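Local coordinates for protein AGR_C_1268p (PDB 2GHS) that probably acts as a metal-dependent gluconolactonase of the SMP-30/regucalcin family, a six-bladed beta-propeller that binds one divalent cation per subunit, at residues M152-I163 against F175-I184; V268-P276 against L287-L295. All coordinates share one frame; numbering follows the deposited sequence.

Contact 1: M152-I163 against F175-I184; sequences MGRKAETGAGSI and FADISIPNSI. With EDO (1,2-ethanediol), chain D.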
HETATM    1  N   MSE A 152      -7.256  -5.718  10.074  1.00  9.40           N
HETATM    2  CA  MSE A 152      -7.684  -4.738  11.092  1.00  8.26           C
HETATM    3  C   MSE A 152      -9.147  -4.932  11.395  1.00 10.54           C
HETATM    4  O   MSE A 152      -9.901  -5.457  10.571  1.00  8.97           O
HETATM    5  CB  MSE A 152      -7.441  -3.293  10.589  1.00  7.86           C
HETATM    6  CG  MSE A 152      -8.187  -2.971   9.332  1.00  4.99           C
HETATM    7 SE   MSE A 152      -7.727  -1.155   8.787  1.00 14.17          SE
HETATM    8  CE  MSE A 152      -8.730  -0.164  10.089  1.00 13.23           C
ATOM      9  N   GLY A 153      -9.582  -4.522  12.582  1.00  9.21           N
ATOM     10  CA  GLY A 153     -11.031  -4.436  12.812  1.00  6.60           C
ATOM     11  C   GLY A 153     -11.586  -3.412  11.846  1.00  8.19           C
ATOM     12  O   GLY A 153     -10.922  -2.415  11.532  1.00  8.64           O
ATOM     13  N   ARG A 154     -12.816  -3.623  11.362  1.00  8.92           N
ATOM     14  CA  ARG A 154     -13.392  -2.691  10.398  1.00  8.83           C
ATOM     15  C   ARG A 154     -13.561  -1.272  10.988  1.00 12.19           C
ATOM     16  O   ARG A 154     -13.573  -0.320  10.222  1.00 12.63           O
ATOM     17  CB  ARG A 154     -14.735  -3.215   9.889  1.00  7.55           C
ATOM     18  CG  ARG A 154     -14.596  -4.446   9.013  1.00  9.37           C
ATOM     19  CD  ARG A 154     -15.925  -5.056   8.667  1.00  6.96           C
ATOM     20  NE  ARG A 154     -15.778  -6.323   7.936  1.00 10.41           N
ATOM     21  CZ  ARG A 154     -15.518  -6.389   6.630  1.00 10.33           C
ATOM     22  NH1 ARG A 154     -15.413  -5.311   5.889  1.00 11.55           N
ATOM     23  NH2 ARG A 154     -15.405  -7.545   6.048  1.00  8.47           N
ATOM     24  N   LYS A 155     -13.684  -1.153  12.310  1.00 11.71           N
ATOM     25  CA  LYS A 155     -13.802   0.142  12.992  1.00  9.93           C
ATOM     26  C   LYS A 155     -12.477   0.538  13.645  1.00 10.32           C
ATOM     27  O   LYS A 155     -12.445   1.409  14.506  1.00 12.76           O
ATOM     28  CB  LYS A 155     -14.948   0.136  14.025  1.00 10.74           C
ATOM     29  CG  LYS A 155     -16.304  -0.307  13.513  1.00 13.20           C
ATOM     30  CD  LYS A 155     -17.303  -0.505  14.656  1.00 19.32           C
ATOM     31  CE  LYS A 155     -18.720  -0.888  14.197  1.00 28.59           C
ATOM     32  NZ  LYS A 155     -19.604  -1.159  15.379  1.00 28.12           N
ATOM     33  N   ALA A 156     -11.393  -0.067  13.194  1.00 10.10           N
ATOM     34  CA  ALA A 156     -10.082   0.077  13.832  1.00 12.33           C
ATOM     35  C   ALA A 156     -10.046  -0.212  15.336  1.00 12.75           C
ATOM     36  O   ALA A 156      -9.284   0.427  16.095  1.00 13.25           O
ATOM     37  CB  ALA A 156      -9.527   1.460  13.539  1.00 13.49           C
ATOM     38  N   GLU A 157     -10.832  -1.187  15.772  1.00 10.35           N
ATOM     39  CA  GLU A 157     -10.853  -1.606  17.148  1.00 12.35           C
ATOM     40  C   GLU A 157      -9.425  -1.827  17.659  1.00 11.37           C
ATOM     41  O   GLU A 157      -8.594  -2.439  16.991  1.00 10.17           O
ATOM     42  CB  GLU A 157     -11.671  -2.898  17.255  1.00 12.75           C
ATOM     43  CG  GLU A 157     -13.186  -2.693  17.032  1.00 13.83           C
ATOM     44  CD  GLU A 157     -13.664  -2.914  15.591  1.00 19.89           C
ATOM     45  OE1 GLU A 157     -12.876  -2.727  14.635  1.00 12.09           O
ATOM     46  OE2 GLU A 157     -14.862  -3.270  15.412  1.00 19.25           O
ATOM     47  N   THR A 158      -9.137  -1.330  18.853  1.00 10.24           N
ATOM     48  CA  THR A 158      -7.773  -1.346  19.350  1.00 12.07           C
ATOM     49  C   THR A 158      -7.207  -2.754  19.372  1.00 10.06           C
ATOM     50  O   THR A 158      -7.763  -3.647  20.000  1.00  9.03           O
ATOM     51  CB  THR A 158      -7.664  -0.714  20.729  1.00 13.85           C
ATOM     52  OG1 THR A 158      -8.160   0.620  20.655  1.00 18.81           O
ATOM     53  CG2 THR A 158      -6.226  -0.676  21.152  1.00 12.14           C
ATOM     54  N   GLY A 159      -6.067  -2.943  18.708  1.00 10.06           N
ATOM     55  CA  GLY A 159      -5.389  -4.228  18.755  1.00 10.74           C
ATOM     56  C   GLY A 159      -6.005  -5.405  18.025  1.00 12.01           C
ATOM     57  O   GLY A 159      -5.547  -6.542  18.187  1.00 13.17           O
ATOM     58  N   ALA A 160      -7.036  -5.162  17.212  1.00 10.76           N
ATOM     59  CA  ALA A 160      -7.771  -6.258  16.577  1.00  8.44           C
ATOM     60  C   ALA A 160      -7.044  -6.835  15.371  1.00 10.73           C
ATOM     61  O   ALA A 160      -7.380  -7.931  14.872  1.00 10.68           O
ATOM     62  CB  ALA A 160      -9.189  -5.775  16.167  1.00 10.12           C
ATOM     63  N   GLY A 161      -6.082  -6.082  14.867  1.00  7.43           N
ATOM     64  CA  GLY A 161      -5.355  -6.475  13.643  1.00  8.20           C
ATOM     65  C   GLY A 161      -4.034  -7.203  13.864  1.00 11.00           C
ATOM     66  O   GLY A 161      -3.535  -7.317  14.973  1.00  9.16           O
ATOM     67  N   SER A 162      -3.507  -7.707  12.763  1.00  9.86           N
ATOM     68  CA  SER A 162      -2.278  -8.487  12.697  1.00  8.24           C
ATOM     69  C   SER A 162      -1.579  -8.271  11.346  1.00  8.11           C
ATOM     70  O   SER A 162      -2.175  -7.717  10.414  1.00  7.33           O
ATOM     71  CB  SER A 162      -2.615  -9.970  12.805  1.00 12.09           C
ATOM     72  OG  SER A 162      -3.322 -10.228  14.012  1.00 11.09           O
ATOM     73  N   ILE A 163      -0.341  -8.727  11.271  1.00  7.34           N
ATOM     74  CA  ILE A 163       0.421  -8.824  10.027  1.00  8.31           C
ATOM     75  C   ILE A 163       0.768 -10.285   9.847  1.00  6.28           C
ATOM     76  O   ILE A 163       1.302 -10.943  10.755  1.00  8.53           O
ATOM     77  CB  ILE A 163       1.659  -7.934   9.993  1.00  6.60           C
ATOM     78  CG1 ILE A 163       1.180  -6.484   9.993  1.00  9.71           C
ATOM     79  CG2 ILE A 163       2.506  -8.213   8.762  1.00  8.97           C
ATOM     80  CD1 ILE A 163       2.299  -5.447  10.093  1.00 12.27           C
ATOM     81  N   PHE A 175       2.987 -10.553  13.464  1.00  7.34           N
ATOM     82  CA  PHE A 175       2.800  -9.492  14.457  1.00 10.63           C
ATOM     83  C   PHE A 175       1.340  -9.397  14.825  1.00 11.33           C
ATOM     84  O   PHE A 175       0.464  -9.475  13.956  1.00  9.66           O
ATOM     85  CB  PHE A 175       3.338  -8.148  13.918  1.00 10.41           C
ATOM     86  CG  PHE A 175       4.795  -8.191  13.597  1.00 11.97           C
ATOM     87  CD1 PHE A 175       5.721  -8.237  14.625  1.00 16.70           C
ATOM     88  CD2 PHE A 175       5.239  -8.223  12.296  1.00 11.02           C
ATOM     89  CE1 PHE A 175       7.062  -8.333  14.347  1.00 15.28           C
ATOM     90  CE2 PHE A 175       6.611  -8.321  12.020  1.00 14.09           C
ATOM     91  CZ  PHE A 175       7.495  -8.375  13.063  1.00 16.51           C
ATOM     92  N   ALA A 176       1.068  -9.261  16.113  1.00 12.19           N
ATOM     93  CA  ALA A 176      -0.299  -9.169  16.612  1.00 12.17           C
ATOM     94  C   ALA A 176      -0.561  -7.826  17.282  1.00 12.08           C
ATOM     95  O   ALA A 176       0.339  -6.987  17.443  1.00 11.59           O
ATOM     96  CB  ALA A 176      -0.551 -10.274  17.593  1.00 16.31           C
ATOM     97  N   ASP A 177      -1.812  -7.619  17.674  1.00 11.32           N
ATOM     98  CA  ASP A 177      -2.201  -6.496  18.518  1.00 12.08           C
ATOM     99  C   ASP A 177      -1.919  -5.171  17.838  1.00 12.25           C
ATOM    100  O   ASP A 177      -1.477  -4.237  18.469  1.00 12.03           O
ATOM    101  CB  ASP A 177      -1.481  -6.558  19.869  1.00 14.64           C
ATOM    102  CG  ASP A 177      -1.814  -7.828  20.666  1.00 22.99           C
ATOM    103  OD1 ASP A 177      -2.968  -8.337  20.607  1.00 31.24           O
ATOM    104  OD2 ASP A 177      -0.899  -8.322  21.361  1.00 33.29           O
ATOM    105  N   ILE A 178      -2.201  -5.095  16.537  1.00 11.36           N
ATOM    106  CA  ILE A 178      -2.019  -3.863  15.763  1.00 11.64           C
ATOM    107  C   ILE A 178      -3.397  -3.304  15.402  1.00 14.03           C
ATOM    108  O   ILE A 178      -4.245  -4.022  14.861  1.00 12.52           O
ATOM    109  CB  ILE A 178      -1.216  -4.134  14.458  1.00 15.15           C
ATOM    110  CG1 ILE A 178       0.206  -4.568  14.791  1.00 14.77           C
ATOM    111  CG2 ILE A 178      -1.214  -2.886  13.494  1.00 13.04           C
ATOM    112  CD1 ILE A 178       0.922  -5.243  13.631  1.00 19.46           C
ATOM    113  N   SER A 179      -3.613  -2.014  15.637  1.00 10.92           N
ATOM    114  CA  SER A 179      -4.922  -1.440  15.331  1.00  9.20           C
ATOM    115  C   SER A 179      -5.113  -1.163  13.830  1.00  7.83           C
ATOM    116  O   SER A 179      -6.176  -1.459  13.290  1.00  7.97           O
ATOM    117  CB  SER A 179      -5.139  -0.167  16.142  1.00  9.11           C
ATOM    118  OG  SER A 179      -5.115  -0.435  17.562  1.00 11.46           O
ATOM    119  N   ILE A 180      -4.112  -0.535  13.206  1.00  9.30           N
ATOM    120  CA  ILE A 180      -4.142  -0.222  11.780  1.00  8.79           C
ATOM    121  C   ILE A 180      -2.760  -0.511  11.209  1.00  8.14           C
ATOM    122  O   ILE A 180      -1.841   0.334  11.288  1.00  7.83           O
ATOM    123  CB  ILE A 180      -4.532   1.235  11.459  1.00  8.78           C
ATOM    124  CG1 ILE A 180      -5.878   1.611  12.129  1.00 11.30           C
ATOM    125  CG2 ILE A 180      -4.575   1.454   9.930  1.00  9.39           C
ATOM    126  CD1 ILE A 180      -6.119   3.090  12.145  1.00 14.91           C
ATOM    127  N   PRO A 181      -2.603  -1.703  10.624  1.00  9.90           N
ATOM    128  CA  PRO A 181      -1.288  -2.005  10.033  1.00  9.31           C
ATOM    129  C   PRO A 181      -1.033  -1.213   8.790  1.00 10.13           C
ATOM    130  O   PRO A 181      -1.937  -0.980   7.988  1.00  8.67           O
ATOM    131  CB  PRO A 181      -1.356  -3.510   9.750  1.00  8.15           C
ATOM    132  CG  PRO A 181      -2.773  -3.796   9.625  1.00 16.19           C
ATOM    133  CD  PRO A 181      -3.552  -2.826  10.430  1.00 12.13           C
ATOM    134  N   ASN A 182       0.190  -0.719   8.641  1.00 10.86           N
ATOM    135  CA  ASN A 182       0.516   0.109   7.476  1.00  8.87           C
ATOM    136  C   ASN A 182       2.005   0.181   7.270  1.00  9.12           C
ATOM    137  O   ASN A 182       2.779  -0.501   7.964  1.00  9.57           O
ATOM    138  CB  ASN A 182      -0.113   1.508   7.689  1.00  9.83           C
ATOM    139  CG  ASN A 182      -1.220   1.833   6.702  1.00 10.84           C
ATOM    140  OD1 ASN A 182      -1.077   1.577   5.500  1.00 15.45           O
ATOM    141  ND2 ASN A 182      -2.286   2.523   7.192  1.00 12.45           N
ATOM    142  N   SER A 183       2.408   0.992   6.295  1.00  9.25           N
ATOM    143  CA  SER A 183       3.824   1.217   5.953  1.00  9.29           C
ATOM    144  C   SER A 183       4.651   0.008   5.722  1.00  9.02           C
ATOM    145  O   SER A 183       5.857   0.023   5.951  1.00  9.73           O
ATOM    146  CB  SER A 183       4.479   2.104   7.019  1.00 10.58           C
ATOM    147  OG  SER A 183       5.782   2.572   6.620  1.00 12.39           O
ATOM    148  N   ILE A 184       4.015  -1.070   5.267  1.00  7.79           N
ATOM    149  CA  ILE A 184       4.757  -2.302   4.977  1.00 10.17           C
ATOM    150  C   ILE A 184       5.609  -2.148   3.729  1.00  9.65           C
ATOM    151  O   ILE A 184       5.116  -1.818   2.629  1.00  8.10           O
ATOM    152  CB  ILE A 184       3.799  -3.495   4.849  1.00  9.65           C
ATOM    153  CG1 ILE A 184       3.050  -3.743   6.182  1.00 11.24           C
ATOM    154  CG2 ILE A 184       4.570  -4.721   4.456  1.00 12.32           C
ATOM    155  CD1 ILE A 184       1.948  -4.782   6.008  1.00 12.74           C
TER
HETATM  156  C1  EDO D 317      -6.937   2.558   6.656  1.00 38.38           C
HETATM  157  O1  EDO D 317      -7.522   1.837   5.566  1.00 27.71           O
HETATM  158  C2  EDO D 317      -5.750   3.345   6.083  1.00 35.85           C
HETATM  159  O2  EDO D 317      -4.749   2.456   5.534  1.00 25.51           O
HETATM  160  O   HOH W   1      -7.986  -2.993  14.425  1.00 13.79           O

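Contact 2: V268-P276 against L287-L295; sequences VPGKQTTCP and LVTSAREHL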
ATOM      1  N   VAL A 268       0.836  16.825  -1.904  1.00  9.24           N
ATOM      2  CA  VAL A 268      -0.184  16.381  -2.890  1.00  9.74           C
ATOM      3  C   VAL A 268      -1.529  16.985  -2.502  1.00 10.88           C
ATOM      4  O   VAL A 268      -1.771  17.276  -1.336  1.00 13.25           O
ATOM      5  CB  VAL A 268      -0.320  14.856  -2.997  1.00 13.75           C
ATOM      6  CG1 VAL A 268       1.018  14.231  -3.436  1.00 16.72           C
ATOM      7  CG2 VAL A 268      -0.700  14.259  -1.727  1.00 12.64           C
ATOM      8  N   PRO A 269      -2.380  17.220  -3.498  1.00 10.38           N
ATOM      9  CA  PRO A 269      -3.639  17.926  -3.249  1.00 11.74           C
ATOM     10  C   PRO A 269      -4.640  17.197  -2.386  1.00 13.51           C
ATOM     11  O   PRO A 269      -5.381  17.862  -1.659  1.00 16.62           O
ATOM     12  CB  PRO A 269      -4.206  18.162  -4.664  1.00 11.77           C
ATOM     13  CG  PRO A 269      -3.053  18.104  -5.539  1.00 11.66           C
ATOM     14  CD  PRO A 269      -2.158  17.033  -4.937  1.00 12.24           C
ATOM     15  N   GLY A 270      -4.689  15.869  -2.446  1.00 11.39           N
ATOM     16  CA  GLY A 270      -5.614  15.123  -1.566  1.00 11.94           C
ATOM     17  C   GLY A 270      -5.008  14.941  -0.195  1.00 11.67           C
ATOM     18  O   GLY A 270      -3.956  14.286  -0.072  1.00 13.52           O
ATOM     19  N   LYS A 271      -5.678  15.476   0.831  1.00  7.79           N
ATOM     20  CA  LYS A 271      -5.112  15.550   2.176  1.00  8.27           C
ATOM     21  C   LYS A 271      -5.083  14.209   2.874  1.00  6.34           C
ATOM     22  O   LYS A 271      -4.189  13.946   3.664  1.00  7.55           O
ATOM     23  CB  LYS A 271      -5.839  16.603   3.036  1.00 12.59           C
ATOM     24  CG  LYS A 271      -5.727  18.038   2.487  1.00 22.21           C
ATOM     25  CD  LYS A 271      -4.258  18.530   2.366  1.00 27.30           C
ATOM     26  CE  LYS A 271      -3.912  19.029   0.955  1.00 33.86           C
ATOM     27  N   GLN A 272      -6.027  13.335   2.549  1.00  6.42           N
ATOM     28  CA  GLN A 272      -6.072  12.001   3.146  1.00  6.99           C
ATOM     29  C   GLN A 272      -5.258  11.037   2.285  1.00  6.38           C
ATOM     30  O   GLN A 272      -5.792  10.148   1.611  1.00  5.82           O
ATOM     31  CB  GLN A 272      -7.500  11.542   3.360  1.00  8.17           C
ATOM     32  CG  GLN A 272      -8.245  12.477   4.251  1.00 11.26           C
ATOM     33  CD  GLN A 272      -9.516  11.966   4.798  1.00 19.08           C
ATOM     34  OE1 GLN A 272      -9.817  12.248   5.955  1.00 14.20           O
ATOM     35  NE2 GLN A 272     -10.301  11.260   3.996  1.00 12.65           N
ATOM     36  N   THR A 273      -3.940  11.253   2.357  1.00  6.55           N
ATOM     37  CA  THR A 273      -2.984  10.581   1.490  1.00  6.65           C
ATOM     38  C   THR A 273      -2.858   9.139   1.991  1.00  7.08           C
ATOM     39  O   THR A 273      -2.645   8.911   3.202  1.00  7.78           O
ATOM     40  CB  THR A 273      -1.613  11.230   1.588  1.00  8.97           C
ATOM     41  OG1 THR A 273      -1.745  12.604   1.856  1.00 12.86           O
ATOM     42  CG2 THR A 273      -0.816  11.031   0.303  1.00 14.25           C
ATOM     43  N   THR A 274      -2.969   8.156   1.094  1.00  6.74           N
ATOM     44  CA  THR A 274      -2.975   6.767   1.569  1.00  7.20           C
ATOM     45  C   THR A 274      -1.770   5.896   1.200  1.00  9.00           C
ATOM     46  O   THR A 274      -1.324   5.145   2.027  1.00  8.18           O
ATOM     47  CB  THR A 274      -4.232   6.028   1.121  1.00 10.50           C
ATOM     48  OG1 THR A 274      -4.397   6.183  -0.272  1.00  9.16           O
ATOM     49  CG2 THR A 274      -5.449   6.574   1.843  1.00  8.88           C
ATOM     50  N   CYS A 275      -1.240   6.005  -0.002  1.00  5.39           N
ATOM     51  CA  CYS A 275      -0.190   5.081  -0.427  1.00  6.97           C
ATOM     52  C   CYS A 275       0.539   5.533  -1.685  1.00  6.13           C
ATOM     53  O   CYS A 275      -0.104   5.994  -2.617  1.00  7.22           O
ATOM     54  CB  CYS A 275      -0.752   3.667  -0.658  1.00 10.28           C
ATOM     55  SG  CYS A 275       0.519   2.361  -0.662  1.00 11.19           S
ATOM     56  N   PRO A 276       1.876   5.392  -1.694  1.00  7.52           N
ATOM     57  CA  PRO A 276       2.626   5.566  -2.947  1.00  9.20           C
ATOM     58  C   PRO A 276       2.869   4.270  -3.738  1.00  8.79           C
ATOM     59  O   PRO A 276       2.790   3.158  -3.202  1.00  7.75           O
ATOM     60  CB  PRO A 276       3.937   6.155  -2.456  1.00  9.08           C
ATOM     61  CG  PRO A 276       4.094   5.658  -1.076  1.00 11.81           C
ATOM     62  CD  PRO A 276       2.792   5.132  -0.575  1.00  7.49           C
ATOM     63  N   LEU A 287       3.363   7.393  -8.101  1.00  8.59           N
ATOM     64  CA  LEU A 287       1.887   7.504  -7.986  1.00  8.35           C
ATOM     65  C   LEU A 287       1.482   7.588  -6.518  1.00  7.42           C
ATOM     66  O   LEU A 287       2.130   6.937  -5.686  1.00  7.81           O
ATOM     67  CB  LEU A 287       1.249   6.277  -8.683  1.00  8.38           C
ATOM     68  CG  LEU A 287      -0.275   6.083  -8.644  1.00 10.86           C
ATOM     69  CD1 LEU A 287      -0.678   5.208  -9.803  1.00 12.48           C
ATOM     70  CD2 LEU A 287      -0.731   5.441  -7.347  1.00 13.45           C
ATOM     71  N   VAL A 288       0.425   8.350  -6.194  1.00  8.62           N
ATOM     72  CA  VAL A 288      -0.041   8.541  -4.812  1.00  7.25           C
ATOM     73  C   VAL A 288      -1.560   8.508  -4.821  1.00  7.31           C
ATOM     74  O   VAL A 288      -2.181   9.279  -5.551  1.00  8.23           O
ATOM     75  CB  VAL A 288       0.426   9.904  -4.248  1.00 10.35           C
ATOM     76  CG1 VAL A 288       0.021  10.029  -2.835  1.00 11.62           C
ATOM     77  CG2 VAL A 288       1.946  10.073  -4.426  1.00 10.27           C
ATOM     78  N   THR A 289      -2.147   7.562  -4.088  1.00  7.14           N
ATOM     79  CA  THR A 289      -3.576   7.485  -3.863  1.00  6.25           C
ATOM     80  C   THR A 289      -3.993   8.326  -2.672  1.00  6.50           C
ATOM     81  O   THR A 289      -3.200   8.655  -1.767  1.00  6.60           O
ATOM     82  CB  THR A 289      -4.059   6.039  -3.642  1.00  7.60           C
ATOM     83  OG1 THR A 289      -3.238   5.383  -2.675  1.00  7.91           O
ATOM     84  CG2 THR A 289      -3.954   5.255  -4.939  1.00  9.31           C
ATOM     85  N   SER A 290      -5.281   8.614  -2.657  1.00  4.20           N
ATOM     86  CA  SER A 290      -5.885   9.358  -1.556  1.00  4.32           C
ATOM     87  C   SER A 290      -7.348   8.926  -1.316  1.00  5.96           C
ATOM     88  O   SER A 290      -7.883   8.051  -1.994  1.00  8.81           O
ATOM     89  CB  SER A 290      -5.796  10.876  -1.781  1.00  5.99           C
ATOM     90  OG  SER A 290      -6.624  11.310  -2.851  1.00  7.31           O
ATOM     91  N   ALA A 291      -7.947   9.506  -0.295  1.00  6.75           N
ATOM     92  CA  ALA A 291      -9.281   9.081   0.164  1.00  6.15           C
ATOM     93  C   ALA A 291     -10.206  10.266   0.437  1.00  7.22           C
ATOM     94  O   ALA A 291      -9.761  11.366   0.775  1.00  7.71           O
ATOM     95  CB  ALA A 291      -9.158   8.226   1.460  1.00  6.48           C
ATOM     96  N   ARG A 292     -11.519  10.011   0.301  1.00  7.49           N
ATOM     97  CA  ARG A 292     -12.580  10.912   0.754  1.00  8.62           C
ATOM     98  C   ARG A 292     -13.253  10.432   2.047  1.00  7.59           C
ATOM     99  O   ARG A 292     -14.123  11.113   2.589  1.00 12.13           O
ATOM    100  CB  ARG A 292     -13.668  11.032  -0.316  1.00 12.50           C
ATOM    101  CG  ARG A 292     -13.289  11.938  -1.414  1.00  8.27           C
ATOM    102  CD  ARG A 292     -14.438  12.260  -2.373  1.00 10.66           C
ATOM    103  NE  ARG A 292     -13.922  13.296  -3.264  1.00  9.76           N
ATOM    104  CZ  ARG A 292     -14.616  13.986  -4.153  1.00 15.41           C
ATOM    105  NH1 ARG A 292     -15.915  13.778  -4.322  1.00 11.00           N
ATOM    106  NH2 ARG A 292     -13.982  14.898  -4.879  1.00 13.54           N
ATOM    107  N   GLU A 293     -12.887   9.239   2.512  1.00 11.78           N
ATOM    108  CA  GLU A 293     -13.571   8.603   3.654  1.00 13.18           C
ATOM    109  C   GLU A 293     -13.654   9.558   4.847  1.00 15.44           C
ATOM    110  O   GLU A 293     -12.665  10.188   5.218  1.00 17.41           O
ATOM    111  CB  GLU A 293     -12.847   7.309   4.058  1.00 13.30           C
ATOM    112  CG  GLU A 293     -13.506   6.460   5.171  1.00 18.87           C
ATOM    113  CD  GLU A 293     -12.527   5.456   5.796  1.00 26.57           C
ATOM    114  OE1 GLU A 293     -11.300   5.653   5.681  1.00 29.76           O
ATOM    115  OE2 GLU A 293     -12.976   4.473   6.424  1.00 22.83           O
ATOM    116  N   HIS A 294     -14.855   9.660   5.409  1.00 18.33           N
ATOM    117  CA  HIS A 294     -15.153  10.449   6.603  1.00 19.27           C
ATOM    118  C   HIS A 294     -15.296  11.949   6.357  1.00 20.79           C
ATOM    119  O   HIS A 294     -15.854  12.637   7.194  1.00 22.39           O
ATOM    120  CB  HIS A 294     -14.109  10.228   7.701  1.00 21.78           C
ATOM    121  CG  HIS A 294     -13.969   8.803   8.137  1.00 31.29           C
ATOM    122  ND1 HIS A 294     -12.741   8.185   8.274  1.00 38.96           N
ATOM    123  CD2 HIS A 294     -14.901   7.875   8.468  1.00 28.87           C
ATOM    124  CE1 HIS A 294     -12.926   6.938   8.679  1.00 43.21           C
ATOM    125  NE2 HIS A 294     -14.227   6.723   8.800  1.00 35.92           N
ATOM    126  N   LEU A 295     -14.806  12.465   5.241  1.00 20.35           N
ATOM    127  CA  LEU A 295     -14.832  13.906   4.988  1.00 19.50           C
ATOM    128  C   LEU A 295     -16.249  14.394   4.757  1.00 20.40           C
ATOM    129  O   LEU A 295     -17.001  13.788   3.995  1.00 19.71           O
ATOM    130  CB  LEU A 295     -14.005  14.245   3.749  1.00 17.54           C
ATOM    131  CG  LEU A 295     -12.494  14.096   3.845  1.00 16.51           C
ATOM    132  CD1 LEU A 295     -11.844  14.505   2.528  1.00 12.90           C
ATOM    133  CD2 LEU A 295     -11.969  14.946   4.998  1.00 21.32           C
TER
HETATM  134  O   HOH W   2      -7.987  13.258   0.271  1.00 13.37           O

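Contact 1: M152-I163 against F175-I184
Ile163 and Phe175 face each other as an antiparallel hydrogen-bonded pair near the open end of a beta hairpin in the propeller, made by strands 161-167 and 170-186. Ile163 N reaches Phe175 O at 2.9 Å, and Phe175 N returns the bond to Ile163 O. Two residues back along the first strand the register slips by one, a beta bulge: Ile178 N donates to Gly161 O nearly straight (169°), whereas the bond from Gly161 N to Ile178 O is weak.

The Ile163 side chain can be followed outward. CB sits at the edge of the Phe175 ring, near its plane, 4.3 Å from CD2. With CG1 beside the backbone N (chi1 -67°), the longer branch leaves the ring and lies alongside Pro181, the two pointing opposite ways, CG1 to Pro181 CB at 3.9 Å. CD1, at the tip, lands 3.8 Å from Ile178 CD1 and also touches Ile184 CD1.

Ahead of the hairpin, the connection 153-160 from strand 147-153 folds over 178-180 through two beta turns. Ile180 CG1 packs against both Ala156 CB and the methyl CE of Met152, a selenomethionine. Two residues after Ile180, Asn182, predicted to bind the divalent metal, holds an ethanediol, probably from the crystallisation liquor, through ND2. One water ties the loop down: it accepts from Gly153 N and donates to Glu157 O and Ser179 O, while Ser179 OG takes the N-H of Gly159 at 2.9 Å.

Contact 2: V268-P276 against L287-L295
This is a buried antiparallel hairpin contact between strands 273-279 and 285-290, neighbours in a four-stranded sheet of the propeller, extended by the loop residues that flank them. Thr274 N gives an almost straight bond to Thr289 O (2.9 Å, 177°), and Thr289 N bonds in turn to Cys275 O.

Beside these bonds the hydroxyls of Thr274 and Thr289 meet at 2.8 Å from OG1 to OG1, the two side chains nearly perpendicular. In Thr289 OG1 lies between the backbone N and the carbonyl carbon (chi1 49°), which also brings it close to Cys275 O. Thr274 OG1 has a further partner in the carbonyl of Gly51. On the other face of the sheet Thr273 CG2 presses on Val288 CG1 at 3.4 Å, tighter than usual for two carbons, and Ser290 OG bonds to the carbonyl of Leu308.

Gln272, centre of an inverse gamma turn, carries the contact past the strands. Its extended side chain puts NE2 2.9 Å from Glu293 O, straight and in the plane of the amide, with a weaker second bond to Ala291 O. Leu295 lies alongside it, pointing back the other way, its CD2 3.6 Å from Gln272 OE1, so the amide is flanked by carbon while its nitrogen is gripped by backbone oxygens. A water accepting from Gln272 N donates to Ala291 O.

Thr274 and Cys275 also touch Glu52, a predicted metal ligand, and Thr274 comes near Asp233, the predicted proton donor/acceptor, so 274-275 border the predicted metal site. An antiparallel blade whose innermost strand, here 273-279 at the edge of its four-stranded sheet, lines the central channel is the beta-propeller pattern.

Overall arrangement
Contacts 1 and 2 follow one another along the chain and belong to different sheets of the propeller. Their centres lie 20 Å apart, and their nearest atoms come within about 5 Å without touching. What joins them is the predicted metal and substrate pocket: contact 1 supplies Asn182, and the Met152 side chain is about 4 Å from those of Arg135 and Asn137, while in contact 2 the side chains of Cys275 and Thr274 lie about 4 Å from those of Glu52 and Asp233, respectively. The ethanediol lies there, bonded to Asn182, Asn137, Arg135 and Glu52 and about 5 Å from the Thr274 side chain. The potassium ion is about 9 Å from the Met152 side chain.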